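Local coordinates for putative uncharacterized protein PH0734 (Pyrococcus horikoshii, PDB 3D79) that is of unknown function but carries a PUA domain after a pre-PUA-like domain and may bind RNA, at residues P76-L81 / G139-I144; W93-V98 / E127-F132; V119-G124 / K152-K157. One frame throughout, in Å; residues are numbered along the deposited sequence.

Contact 1 lies deepest, its centre about 6 Å from that of the chain, and joins the pre-PUA-like part to the PUA domain by apolar packing, with no hydrogen bond between the segments. Contact 2, about 8 Å from the chain centre, is partly buried and mixes strand pairing with an arginine's polar grip. Contact 3, about 17 Å out, is mostly charge and water over a small apolar patch. Contacts 1 and 2 meet at Phe-132, which Leu-81 of the helix and Ile-144 of the neighbouring strand both touch; contacts 2 and 3 are coupled through the adjacent strands 96-99 and 118-121. Contacts 1 and 3 do not touch, their nearest atoms being about 10 Å apart.

Contact 1 (P76-L81 / G139-I144); sequences PLVIAL and GRPLAI
Val-78 and Leu-81, one turn apart on the helix that begins at 78, set their side chains against Pro-141 and Ile-144 of the strand 141-144. The two methyls of Val-78 divide the work. CG1, anti to the backbone N (chi1 179°), meets the carbonyl oxygen of Pro-141, while CG2 sits over the backbone of Ala-143, with Val-78 CG2 3.8 Å from Ala-143 CA. Leu-81 also reaches two partners: its CB rests on the proline ring, Leu-81 CB to Pro-141 CG being 3.7 Å, and its CD1 touches the branch methyl of Ile-144, Leu-81 CD1 to Ile-144 CG2 being 3.8 Å. The leucine and isoleucine side chains cross obliquely. Just before the helix, at the end of strand 73-76, Pro-76 O faces two carbons of Ile-144, with both CG2 and CD1 of Ile-144 3.5 Å from that oxygen.

Behind this first shell, Leu-77 occupies the N-cap position, and its carbonyl accepts the amide of Leu-81, the first i to i+4 bond of the helix. On the strand, Leu-142 and Ala-143 both face Val-133 in a classic beta bulge. Their CB atoms point away from the helix, while those of Pro-141 and Ile-144 point toward it. Further out, Trp-174 of the C-terminal helix and His-167 pack against Val-78, and Phe-132 touches both Leu-81 and Ile-144.

The contact thus joins the pre-PUA-like region, to which 76-81 belongs, to the PUA sheet. No hydrogen bond crosses between the segments, and cohesion rests on the packed carbons of Val-78, Leu-81, Pro-141 and Ile-144. Pro-76 O, buried without a polar partner in the model, probably pays some desolvation cost for its place beside Ile-144.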
ATOM      1  N   PRO A  76       3.738  -0.547  -2.076  1.00 13.48           N
ATOM      2  CA  PRO A  76       3.192  -1.793  -2.622  1.00 13.26           C
ATOM      3  C   PRO A  76       1.795  -1.669  -3.234  1.00 13.21           C
ATOM      4  O   PRO A  76       0.935  -0.966  -2.698  1.00 13.46           O
ATOM      5  CB  PRO A  76       3.138  -2.718  -1.395  1.00 13.57           C
ATOM      6  CG  PRO A  76       4.208  -2.205  -0.507  1.00 13.21           C
ATOM      7  CD  PRO A  76       4.188  -0.713  -0.679  1.00 13.50           C
ATOM      8  N   LEU A  77       1.585  -2.361  -4.349  1.00 13.43           N
ATOM      9  CA  LEU A  77       0.263  -2.481  -4.961  1.00 13.70           C
ATOM     10  C   LEU A  77      -0.666  -3.319  -4.091  1.00 13.54           C
ATOM     11  O   LEU A  77      -0.208  -4.105  -3.255  1.00 14.08           O
ATOM     12  CB  LEU A  77       0.367  -3.141  -6.338  1.00 13.70           C
ATOM     13  CG  LEU A  77       1.113  -2.368  -7.429  1.00 15.19           C
ATOM     14  CD1 LEU A  77       1.398  -3.280  -8.597  1.00 16.56           C
ATOM     15  CD2 LEU A  77       0.325  -1.134  -7.878  1.00 15.85           C
ATOM     16  N   VAL A  78      -1.972  -3.160  -4.298  1.00 13.68           N
ATOM     17  CA  VAL A  78      -2.953  -3.984  -3.582  1.00 13.85           C
ATOM     18  C   VAL A  78      -2.738  -5.475  -3.883  1.00 14.00           C
ATOM     19  O   VAL A  78      -2.806  -6.300  -2.964  1.00 14.55           O
ATOM     20  CB  VAL A  78      -4.421  -3.529  -3.835  1.00 13.98           C
ATOM     21  CG1 VAL A  78      -5.407  -4.428  -3.089  1.00 15.21           C
ATOM     22  CG2 VAL A  78      -4.605  -2.089  -3.365  1.00 13.43           C
ATOM     23  N   ILE A  79      -2.457  -5.814  -5.142  1.00 14.44           N
ATOM     24  CA  ILE A  79      -2.180  -7.215  -5.511  1.00 15.33           C
ATOM     25  C   ILE A  79      -0.965  -7.782  -4.760  1.00 15.11           C
ATOM     26  O   ILE A  79      -1.010  -8.921  -4.264  1.00 15.37           O
ATOM     27  CB  ILE A  79      -2.076  -7.441  -7.056  1.00 15.42           C
ATOM     28  CG1 ILE A  79      -2.035  -8.943  -7.388  1.00 17.26           C
ATOM     29  CG2 ILE A  79      -0.875  -6.726  -7.652  1.00 15.98           C
ATOM     30  CD1 ILE A  79      -3.242  -9.724  -6.876  1.00 18.63           C
ATOM     31  N   ALA A  80       0.100  -6.983  -4.653  1.00 14.76           N
ATOM     32  CA  ALA A  80       1.307  -7.384  -3.923  1.00 15.00           C
ATOM     33  C   ALA A  80       0.996  -7.665  -2.449  1.00 14.92           C
ATOM     34  O   ALA A  80       1.439  -8.675  -1.885  1.00 14.48           O
ATOM     35  CB  ALA A  80       2.385  -6.323  -4.047  1.00 14.95           C
ATOM     36  N   LEU A  81       0.224  -6.769  -1.836  1.00 14.69           N
ATOM     37  CA  LEU A  81      -0.199  -6.944  -0.453  1.00 15.07           C
ATOM     38  C   LEU A  81      -1.158  -8.126  -0.302  1.00 15.87           C
ATOM     39  O   LEU A  81      -1.150  -8.807   0.729  1.00 15.47           O
ATOM     40  CB  LEU A  81      -0.838  -5.656   0.075  1.00 14.92           C
ATOM     41  CG  LEU A  81       0.128  -4.468   0.203  1.00 14.28           C
ATOM     42  CD1 LEU A  81      -0.645  -3.185   0.486  1.00 13.58           C
ATOM     43  CD2 LEU A  81       1.191  -4.697   1.277  1.00 15.19           C
ATOM     44  N   GLY A 139      -7.776 -10.165   6.951  1.00 24.39           N
ATOM     45  CA  GLY A 139      -6.657  -9.261   6.764  1.00 23.19           C
ATOM     46  C   GLY A 139      -6.335  -9.105   5.294  1.00 22.05           C
ATOM     47  O   GLY A 139      -5.168  -8.966   4.922  1.00 22.68           O
ATOM     48  N   ARG A 140      -7.374  -9.145   4.457  1.00 20.69           N
ATOM     49  CA  ARG A 140      -7.216  -8.895   3.031  1.00 19.15           C
ATOM     50  C   ARG A 140      -7.080  -7.394   2.821  1.00 17.96           C
ATOM     51  O   ARG A 140      -7.840  -6.620   3.402  1.00 16.96           O
ATOM     52  CB  ARG A 140      -8.415  -9.403   2.218  1.00 19.52           C
ATOM     53  CG  ARG A 140      -8.603 -10.913   2.191  1.00 20.94           C
ATOM     54  CD  ARG A 140      -7.314 -11.640   1.833  1.00 23.00           C
ATOM     55  NE  ARG A 140      -7.585 -12.989   1.335  1.00 25.36           N
ATOM     56  CZ  ARG A 140      -6.650 -13.895   1.056  1.00 26.62           C
ATOM     57  NH1 ARG A 140      -5.367 -13.613   1.236  1.00 26.58           N
ATOM     58  NH2 ARG A 140      -7.005 -15.092   0.597  1.00 27.55           N
ATOM     59  N   PRO A 141      -6.101  -6.981   2.003  1.00 17.26           N
ATOM     60  CA  PRO A 141      -5.962  -5.551   1.734  1.00 16.57           C
ATOM     61  C   PRO A 141      -7.017  -5.067   0.750  1.00 16.11           C
ATOM     62  O   PRO A 141      -7.366  -5.781  -0.198  1.00 16.72           O
ATOM     63  CB  PRO A 141      -4.566  -5.453   1.129  1.00 16.67           C
ATOM     64  CG  PRO A 141      -4.399  -6.758   0.411  1.00 17.16           C
ATOM     65  CD  PRO A 141      -5.074  -7.774   1.300  1.00 17.21           C
ATOM     66  N   LEU A 142      -7.525  -3.862   0.992  1.00 15.27           N
ATOM     67  CA  LEU A 142      -8.584  -3.288   0.177  1.00 14.67           C
ATOM     68  C   LEU A 142      -8.052  -2.140  -0.667  1.00 14.07           C
ATOM     69  O   LEU A 142      -8.560  -1.870  -1.757  1.00 14.15           O
ATOM     70  CB  LEU A 142      -9.700  -2.731   1.067  1.00 14.81           C
ATOM     71  CG  LEU A 142     -10.264  -3.604   2.186  1.00 14.72           C
ATOM     72  CD1 LEU A 142     -11.264  -2.803   2.994  1.00 15.41           C
ATOM     73  CD2 LEU A 142     -10.908  -4.860   1.609  1.00 16.19           C
ATOM     74  N   ALA A 143      -7.036  -1.461  -0.150  1.00 13.66           N
ATOM     75  CA  ALA A 143      -6.624  -0.179  -0.724  1.00 13.03           C
ATOM     76  C   ALA A 143      -5.287   0.292  -0.187  1.00 12.96           C
ATOM     77  O   ALA A 143      -4.805  -0.193   0.835  1.00 12.72           O
ATOM     78  CB  ALA A 143      -7.689   0.885  -0.435  1.00 13.20           C
ATOM     79  N   ILE A 144      -4.708   1.263  -0.891  1.00 12.55           N
ATOM     80  CA  ILE A 144      -3.556   1.993  -0.397  1.00 12.57           C
ATOM     81  C   ILE A 144      -3.865   3.480  -0.514  1.00 12.57           C
ATOM     82  O   ILE A 144      -4.728   3.881  -1.313  1.00 12.54           O
ATOM     83  CB  ILE A 144      -2.241   1.630  -1.145  1.00 12.60           C
ATOM     84  CG1 ILE A 144      -2.350   1.912  -2.646  1.00 12.77           C
ATOM     85  CG2 ILE A 144      -1.875   0.148  -0.907  1.00 13.28           C
ATOM     86  CD1 ILE A 144      -1.003   1.921  -3.371  1.00 12.89           C
TER

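Contact 2 (W93-V98 / E127-F132); sequences WPRRVV and EGDFVF
Arg-95 and Phe-132 carry the main-chain bonding here: the amide of Phe-132 donates to Arg-95 O (N to O 3.0 Å), and the amide of Val-97 donates to Phe-132 O (N to O 2.8 Å). They enclose the parallel bridge of Arg-96 with Phe-132, where strands 96-98 and 130-132 run side by side in the mixed PUA sheet, their directions 43° apart. A type II turn, Trp-93 to Arg-96, leads into the first strand.

Across the contact, the polar side-chain work falls to Arg-95 and Asp-129. Arg-95 NH1 donates to Phe-130 O at 2.9 Å, in the carbonyl plane and on a lone pair, and donates again to a water that also receives the amide of Phe-130. The carboxylate of Asp-129 lies over one guanidinium face, the two planes 7° apart. Arg-95 NE to Asp-129 OD2 is a long 3.7 Å, a matter of charge alone; the same oxygen accepts a hydrogen bond from the Lys-126 amide.

Among the apolar contacts, Phe-132 CG stands between the backbone N and the carbonyl carbon (chi1 68°), and the ring beyond it meets Trp-93, Pro-94 and Arg-96 of the turn. Arg-96 CA stands over its face, 3.9 Å from the centroid, in a CH-pi contact. Trp-93 CB meets CZ at the ring edge, and Pro-94 O comes within 3.2 Å of Phe-132 CE2. Val-97 CG2 packs against Val-131 CB.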
ATOM      1  N   TRP A  93       0.916  -5.438  10.680  1.00 17.86           N
ATOM      2  CA  TRP A  93       2.018  -4.831   9.918  1.00 17.44           C
ATOM      3  C   TRP A  93       2.177  -3.326  10.129  1.00 17.11           C
ATOM      4  O   TRP A  93       1.216  -2.639  10.506  1.00 16.85           O
ATOM      5  CB  TRP A  93       1.827  -5.105   8.425  1.00 17.83           C
ATOM      6  CG  TRP A  93       2.582  -6.293   7.900  1.00 18.07           C
ATOM      7  CD1 TRP A  93       2.883  -7.448   8.572  1.00 18.56           C
ATOM      8  CD2 TRP A  93       3.089  -6.457   6.573  1.00 18.31           C
ATOM      9  NE1 TRP A  93       3.568  -8.310   7.748  1.00 18.42           N
ATOM     10  CE2 TRP A  93       3.702  -7.730   6.514  1.00 17.88           C
ATOM     11  CE3 TRP A  93       3.085  -5.650   5.423  1.00 17.56           C
ATOM     12  CZ2 TRP A  93       4.316  -8.214   5.352  1.00 18.77           C
ATOM     13  CZ3 TRP A  93       3.696  -6.135   4.266  1.00 18.20           C
ATOM     14  CH2 TRP A  93       4.301  -7.406   4.243  1.00 18.03           C
ATOM     15  N   PRO A  94       3.390  -2.800   9.866  1.00 16.64           N
ATOM     16  CA  PRO A  94       3.565  -1.355   9.852  1.00 16.19           C
ATOM     17  C   PRO A  94       2.747  -0.738   8.724  1.00 15.48           C
ATOM     18  O   PRO A  94       2.488  -1.400   7.706  1.00 15.04           O
ATOM     19  CB  PRO A  94       5.062  -1.162   9.562  1.00 16.77           C
ATOM     20  CG  PRO A  94       5.695  -2.485   9.732  1.00 16.90           C
ATOM     21  CD  PRO A  94       4.640  -3.519   9.550  1.00 16.93           C
ATOM     22  N   ARG A  95       2.343   0.512   8.931  1.00 15.14           N
ATOM     23  CA  ARG A  95       1.568   1.311   7.968  1.00 14.67           C
ATOM     24  C   ARG A  95       0.157   0.783   7.700  1.00 14.54           C
ATOM     25  O   ARG A  95      -0.479   1.176   6.726  1.00 14.69           O
ATOM     26  CB  ARG A  95       2.324   1.504   6.645  1.00 14.78           C
ATOM     27  CG  ARG A  95       3.670   2.207   6.775  1.00 14.82           C
ATOM     28  CD  ARG A  95       3.525   3.601   7.388  1.00 14.71           C
ATOM     29  NE  ARG A  95       4.795   4.326   7.454  1.00 15.75           N
ATOM     30  CZ  ARG A  95       5.286   5.096   6.485  1.00 15.87           C
ATOM     31  NH1 ARG A  95       4.634   5.251   5.336  1.00 15.50           N
ATOM     32  NH2 ARG A  95       6.452   5.704   6.668  1.00 17.34           N
ATOM     33  N   ARG A  96      -0.329  -0.094   8.577  1.00 14.07           N
ATOM     34  CA  ARG A  96      -1.670  -0.654   8.453  1.00 13.95           C
ATOM     35  C   ARG A  96      -2.753   0.295   8.951  1.00 13.41           C
ATOM     36  O   ARG A  96      -2.573   1.042   9.920  1.00 13.61           O
ATOM     37  CB  ARG A  96      -1.785  -1.979   9.226  1.00 13.89           C
ATOM     38  CG  ARG A  96      -1.988  -1.784  10.721  1.00 14.53           C
ATOM     39  CD  ARG A  96      -1.990  -3.102  11.480  1.00 14.40           C
ATOM     40  NE  ARG A  96      -2.036  -2.881  12.926  1.00 15.98           N
ATOM     41  CZ  ARG A  96      -0.978  -2.596  13.683  1.00 17.47           C
ATOM     42  NH1 ARG A  96       0.235  -2.488  13.144  1.00 18.07           N
ATOM     43  NH2 ARG A  96      -1.131  -2.402  14.989  1.00 19.34           N
ATOM     44  N   VAL A  97      -3.881   0.238   8.258  1.00 13.09           N
ATOM     45  CA  VAL A  97      -5.137   0.819   8.719  1.00 12.97           C
ATOM     46  C   VAL A  97      -6.156  -0.305   8.628  1.00 12.95           C
ATOM     47  O   VAL A  97      -6.451  -0.798   7.538  1.00 12.98           O
ATOM     48  CB  VAL A  97      -5.556   2.018   7.843  1.00 12.59           C
ATOM     49  CG1 VAL A  97      -6.902   2.558   8.304  1.00 13.85           C
ATOM     50  CG2 VAL A  97      -4.481   3.105   7.895  1.00 13.00           C
ATOM     51  N   VAL A  98      -6.662  -0.744   9.780  1.00 13.63           N
ATOM     52  CA  VAL A  98      -7.576  -1.888   9.825  1.00 13.87           C
ATOM     53  C   VAL A  98      -9.012  -1.400   9.978  1.00 14.34           C
ATOM     54  O   VAL A  98      -9.301  -0.626  10.891  1.00 14.38           O
ATOM     55  CB  VAL A  98      -7.230  -2.851  10.985  1.00 14.13           C
ATOM     56  CG1 VAL A  98      -8.001  -4.147  10.827  1.00 13.63           C
ATOM     57  CG2 VAL A  98      -5.724  -3.127  10.999  1.00 13.00           C
ATOM     58  N   GLU A 127       0.599  11.836   9.639  1.00 20.14           N
ATOM     59  CA  GLU A 127      -0.097  12.495   8.530  1.00 21.00           C
ATOM     60  C   GLU A 127       0.846  12.596   7.342  1.00 20.33           C
ATOM     61  O   GLU A 127       2.008  12.971   7.506  1.00 20.55           O
ATOM     62  CB  GLU A 127      -0.560  13.901   8.925  1.00 20.82           C
ATOM     63  CG  GLU A 127      -1.659  13.940   9.966  1.00 23.13           C
ATOM     64  CD  GLU A 127      -2.236  15.336  10.172  1.00 23.44           C
ATOM     65  OE1 GLU A 127      -2.015  16.216   9.311  1.00 26.39           O
ATOM     66  OE2 GLU A 127      -2.926  15.547  11.194  1.00 28.14           O
ATOM     67  N   GLY A 128       0.352  12.239   6.161  1.00 19.56           N
ATOM     68  CA  GLY A 128       1.143  12.309   4.934  1.00 19.04           C
ATOM     69  C   GLY A 128       1.778  10.995   4.525  1.00 18.34           C
ATOM     70  O   GLY A 128       2.180  10.838   3.370  1.00 18.59           O
ATOM     71  N   ASP A 129       1.871  10.061   5.474  1.00 17.85           N
ATOM     72  CA  ASP A 129       2.456   8.733   5.227  1.00 17.49           C
ATOM     73  C   ASP A 129       1.597   7.916   4.277  1.00 16.80           C
ATOM     74  O   ASP A 129       0.363   7.968   4.347  1.00 16.58           O
ATOM     75  CB  ASP A 129       2.598   7.943   6.539  1.00 17.62           C
ATOM     76  CG  ASP A 129       3.797   8.369   7.383  1.00 19.14           C
ATOM     77  OD1 ASP A 129       4.591   9.238   6.956  1.00 21.06           O
ATOM     78  OD2 ASP A 129       3.952   7.807   8.489  1.00 20.76           O
ATOM     79  N   PHE A 130       2.249   7.149   3.402  1.00 16.16           N
ATOM     80  CA  PHE A 130       1.579   6.104   2.637  1.00 15.80           C
ATOM     81  C   PHE A 130       1.129   5.027   3.613  1.00 14.89           C
ATOM     82  O   PHE A 130       1.883   4.639   4.507  1.00 14.69           O
ATOM     83  CB  PHE A 130       2.546   5.441   1.658  1.00 16.60           C
ATOM     84  CG  PHE A 130       2.677   6.135   0.338  1.00 18.72           C
ATOM     85  CD1 PHE A 130       1.556   6.577  -0.361  1.00 21.43           C
ATOM     86  CD2 PHE A 130       3.932   6.306  -0.231  1.00 21.42           C
ATOM     87  CE1 PHE A 130       1.689   7.205  -1.599  1.00 22.94           C
ATOM     88  CE2 PHE A 130       4.078   6.929  -1.463  1.00 22.61           C
ATOM     89  CZ  PHE A 130       2.952   7.377  -2.152  1.00 21.73           C
ATOM     90  N   VAL A 131      -0.095   4.541   3.433  1.00 14.01           N
ATOM     91  CA  VAL A 131      -0.633   3.479   4.287  1.00 13.36           C
ATOM     92  C   VAL A 131      -1.358   2.448   3.428  1.00 12.99           C
ATOM     93  O   VAL A 131      -1.709   2.727   2.283  1.00 12.79           O
ATOM     94  CB  VAL A 131      -1.612   4.032   5.366  1.00 13.22           C
ATOM     95  CG1 VAL A 131      -0.872   4.934   6.373  1.00 13.71           C
ATOM     96  CG2 VAL A 131      -2.806   4.754   4.730  1.00 13.67           C
ATOM     97  N   PHE A 132      -1.572   1.249   3.967  1.00 12.44           N
ATOM     98  CA  PHE A 132      -2.501   0.325   3.333  1.00 12.73           C
ATOM     99  C   PHE A 132      -3.688   0.070   4.246  1.00 12.58           C
ATOM    100  O   PHE A 132      -3.598   0.247   5.465  1.00 12.38           O
ATOM    101  CB  PHE A 132      -1.835  -0.998   2.913  1.00 12.97           C
ATOM    102  CG  PHE A 132      -1.407  -1.855   4.064  1.00 13.74           C
ATOM    103  CD1 PHE A 132      -2.262  -2.818   4.585  1.00 14.25           C
ATOM    104  CD2 PHE A 132      -0.144  -1.698   4.631  1.00 15.30           C
ATOM    105  CE1 PHE A 132      -1.873  -3.605   5.665  1.00 14.11           C
ATOM    106  CE2 PHE A 132       0.255  -2.490   5.701  1.00 15.00           C
ATOM    107  CZ  PHE A 132      -0.615  -3.441   6.218  1.00 13.60           C
TER
HETATM  108  O   HOH W   1       5.204   7.334   3.348  1.00 18.97           O

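Contact 3 (V119-G124 / K152-K157); sequences VDADEG and KVMKEK
Helix 151-156 of the PUA domain packs here against strand 118-121 and the turn that follows it, with Ala-121, Glu-123, Lys-152, Met-154 and Lys-155 making the main contacts. On the buried side, Ala-121 CB lies 3.9 Å from Met-154 CB and also touches the thioether sulphur. The aliphatic part of Lys-155 runs across the strand backbone, its CD 3.5 Å from Ala-121 O.

Toward solvent, Glu-123 bridges two lysines. Lys-155 NZ donates to the anti lone pair of Glu-123 OE2 at 2.7 Å; a bend at chi3 (73°) turns CE out of line on the way to that ammonium. The other oxygen forms a long salt bridge, Glu-123 OE1 to Lys-152 NZ being 3.7 Å, and rests closer to Lys-152 CG. Water links Lys-155 NZ to Asp-120 OD1, whose partner oxygen OD2 pairs with Arg-96. A second water joins Glu-123 O to the Lys-152 amide. Asp-122 OD1 accepts the Gly-124 amide, an Asx turn that shapes the chain around Glu-123.

One carboxylate facing two ammonium groups would be expected to stay ionised, though its exposure probably lets solvent screen much of the attraction.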
ATOM      1  N   VAL A 119     -10.717   0.133  13.114  1.00 15.59           N
ATOM      2  CA  VAL A 119     -10.631  -0.658  14.351  1.00 15.87           C
ATOM      3  C   VAL A 119      -9.207  -0.726  14.923  1.00 16.19           C
ATOM      4  O   VAL A 119      -9.018  -1.032  16.108  1.00 16.71           O
ATOM      5  CB  VAL A 119     -11.224  -2.080  14.181  1.00 15.96           C
ATOM      6  CG1 VAL A 119     -12.716  -2.006  13.875  1.00 15.67           C
ATOM      7  CG2 VAL A 119     -10.493  -2.869  13.110  1.00 16.02           C
ATOM      8  N   ASP A 120      -8.213  -0.453  14.080  1.00 15.81           N
ATOM      9  CA  ASP A 120      -6.815  -0.422  14.509  1.00 15.63           C
ATOM     10  C   ASP A 120      -5.996   0.287  13.446  1.00 15.60           C
ATOM     11  O   ASP A 120      -6.403   0.354  12.290  1.00 15.54           O
ATOM     12  CB  ASP A 120      -6.273  -1.846  14.708  1.00 15.98           C
ATOM     13  CG  ASP A 120      -4.897  -1.870  15.352  1.00 16.22           C
ATOM     14  OD1 ASP A 120      -4.602  -0.968  16.164  1.00 16.51           O
ATOM     15  OD2 ASP A 120      -4.105  -2.796  15.041  1.00 17.61           O
ATOM     16  N   ALA A 121      -4.850   0.819  13.857  1.00 15.83           N
ATOM     17  CA  ALA A 121      -3.912   1.467  12.951  1.00 16.08           C
ATOM     18  C   ALA A 121      -2.526   1.411  13.571  1.00 16.45           C
ATOM     19  O   ALA A 121      -2.387   1.361  14.792  1.00 16.46           O
ATOM     20  CB  ALA A 121      -4.331   2.924  12.687  1.00 16.12           C
ATOM     21  N   ASP A 122      -1.506   1.394  12.726  1.00 16.86           N
ATOM     22  CA  ASP A 122      -0.128   1.466  13.190  1.00 17.73           C
ATOM     23  C   ASP A 122       0.122   2.833  13.824  1.00 18.21           C
ATOM     24  O   ASP A 122       0.017   3.856  13.156  1.00 18.11           O
ATOM     25  CB  ASP A 122       0.817   1.224  12.011  1.00 17.59           C
ATOM     26  CG  ASP A 122       2.277   1.450  12.363  1.00 18.42           C
ATOM     27  OD1 ASP A 122       2.635   1.405  13.562  1.00 18.97           O
ATOM     28  OD2 ASP A 122       3.064   1.663  11.421  1.00 18.20           O
ATOM     29  N   GLU A 123       0.450   2.847  15.114  1.00 19.39           N
ATOM     30  CA  GLU A 123       0.691   4.117  15.816  1.00 20.54           C
ATOM     31  C   GLU A 123       1.906   4.877  15.267  1.00 20.64           C
ATOM     32  O   GLU A 123       2.077   6.068  15.531  1.00 21.35           O
ATOM     33  CB  GLU A 123       0.799   3.892  17.325  1.00 21.00           C
ATOM     34  CG  GLU A 123      -0.495   3.359  17.945  1.00 23.23           C
ATOM     35  CD  GLU A 123      -0.709   3.806  19.381  1.00 26.77           C
ATOM     36  OE1 GLU A 123       0.127   4.572  19.911  1.00 28.64           O
ATOM     37  OE2 GLU A 123      -1.727   3.388  19.979  1.00 27.58           O
ATOM     38  N   GLY A 124       2.725   4.188  14.472  1.00 20.85           N
ATOM     39  CA  GLY A 124       3.875   4.806  13.818  1.00 20.68           C
ATOM     40  C   GLY A 124       3.509   5.722  12.662  1.00 20.57           C
ATOM     41  O   GLY A 124       4.331   6.529  12.222  1.00 21.11           O
ATOM     42  N   LYS A 152      -2.255   7.194  15.843  1.00 18.78           N
ATOM     43  CA  LYS A 152      -2.869   7.406  17.155  1.00 19.66           C
ATOM     44  C   LYS A 152      -4.235   8.077  17.036  1.00 18.97           C
ATOM     45  O   LYS A 152      -5.201   7.658  17.680  1.00 18.92           O
ATOM     46  CB  LYS A 152      -1.959   8.253  18.044  1.00 19.86           C
ATOM     47  CG  LYS A 152      -0.750   7.498  18.592  1.00 21.65           C
ATOM     48  CD  LYS A 152       0.158   8.409  19.423  1.00 22.29           C
ATOM     49  CE  LYS A 152      -0.483   8.806  20.747  1.00 26.72           C
ATOM     50  NZ  LYS A 152      -0.482   7.696  21.748  1.00 29.59           N
ATOM     51  N   VAL A 153      -4.306   9.117  16.210  1.00 18.34           N
ATOM     52  CA  VAL A 153      -5.554   9.855  16.020  1.00 18.08           C
ATOM     53  C   VAL A 153      -6.608   8.975  15.337  1.00 17.72           C
ATOM     54  O   VAL A 153      -7.788   9.018  15.696  1.00 17.80           O
ATOM     55  CB  VAL A 153      -5.316  11.204  15.289  1.00 18.20           C
ATOM     56  CG1 VAL A 153      -6.631  11.831  14.843  1.00 17.79           C
ATOM     57  CG2 VAL A 153      -4.556  12.162  16.205  1.00 18.76           C
ATOM     58  N   MET A 154      -6.170   8.146  14.386  1.00 17.20           N
ATOM     59  CA  MET A 154      -7.058   7.179  13.731  1.00 16.74           C
ATOM     60  C   MET A 154      -7.737   6.237  14.725  1.00 17.03           C
ATOM     61  O   MET A 154      -8.901   5.880  14.544  1.00 17.03           O
ATOM     62  CB  MET A 154      -6.300   6.345  12.693  1.00 16.90           C
ATOM     63  CG  MET A 154      -5.846   7.099  11.461  1.00 16.55           C
ATOM     64  SD  MET A 154      -5.200   5.923  10.252  1.00 16.67           S
ATOM     65  CE  MET A 154      -4.438   7.036   9.065  1.00 15.45           C
ATOM     66  N   LYS A 155      -7.003   5.827  15.760  1.00 16.82           N
ATOM     67  CA  LYS A 155      -7.539   4.931  16.785  1.00 17.47           C
ATOM     68  C   LYS A 155      -8.473   5.629  17.778  1.00 17.55           C
ATOM     69  O   LYS A 155      -9.379   5.003  18.332  1.00 17.83           O
ATOM     70  CB  LYS A 155      -6.392   4.241  17.533  1.00 17.35           C
ATOM     71  CG  LYS A 155      -5.622   3.247  16.667  1.00 17.27           C
ATOM     72  CD  LYS A 155      -4.351   2.753  17.361  1.00 18.07           C
ATOM     73  CE  LYS A 155      -4.672   1.795  18.495  1.00 20.02           C
ATOM     74  NZ  LYS A 155      -3.453   1.466  19.294  1.00 20.65           N
ATOM     75  N   GLU A 156      -8.239   6.921  17.988  1.00 17.76           N
ATOM     76  CA  GLU A 156      -8.946   7.731  18.983  1.00 18.31           C
ATOM     77  C   GLU A 156     -10.260   8.314  18.460  1.00 18.12           C
ATOM     78  O   GLU A 156     -11.252   8.396  19.195  1.00 18.09           O
ATOM     79  CB  GLU A 156      -8.029   8.865  19.451  1.00 18.93           C
ATOM     80  CG  GLU A 156      -8.653   9.873  20.428  1.00 22.04           C
ATOM     81  CD  GLU A 156      -8.805   9.347  21.858  1.00 26.17           C
ATOM     82  OE1 GLU A 156      -8.149   8.344  22.225  1.00 27.40           O
ATOM     83  OE2 GLU A 156      -9.593   9.955  22.621  1.00 28.36           O
ATOM     84  N   LYS A 157     -10.253   8.733  17.199  1.00 17.56           N
ATOM     85  CA  LYS A 157     -11.390   9.453  16.624  1.00 17.57           C
ATOM     86  C   LYS A 157     -12.413   8.532  15.981  1.00 16.76           C
ATOM     87  O   LYS A 157     -12.060   7.537  15.348  1.00 16.84           O
ATOM     88  CB  LYS A 157     -10.918  10.495  15.604  1.00 17.84           C
ATOM     89  CG  LYS A 157     -10.047  11.590  16.196  1.00 19.94           C
ATOM     90  CD  LYS A 157     -10.154  12.887  15.412  1.00 24.56           C
ATOM     91  CE  LYS A 157     -11.068  13.878  16.126  1.00 27.41           C
ATOM     92  NZ  LYS A 157     -10.377  14.581  17.254  1.00 30.31           N
TER
HETATM   93  O   HOH W   2      -2.192  -0.355  17.366  1.00 21.27           O
HETATM   94  O   HOH W   3       0.527   8.302  15.770  1.00 24.54           O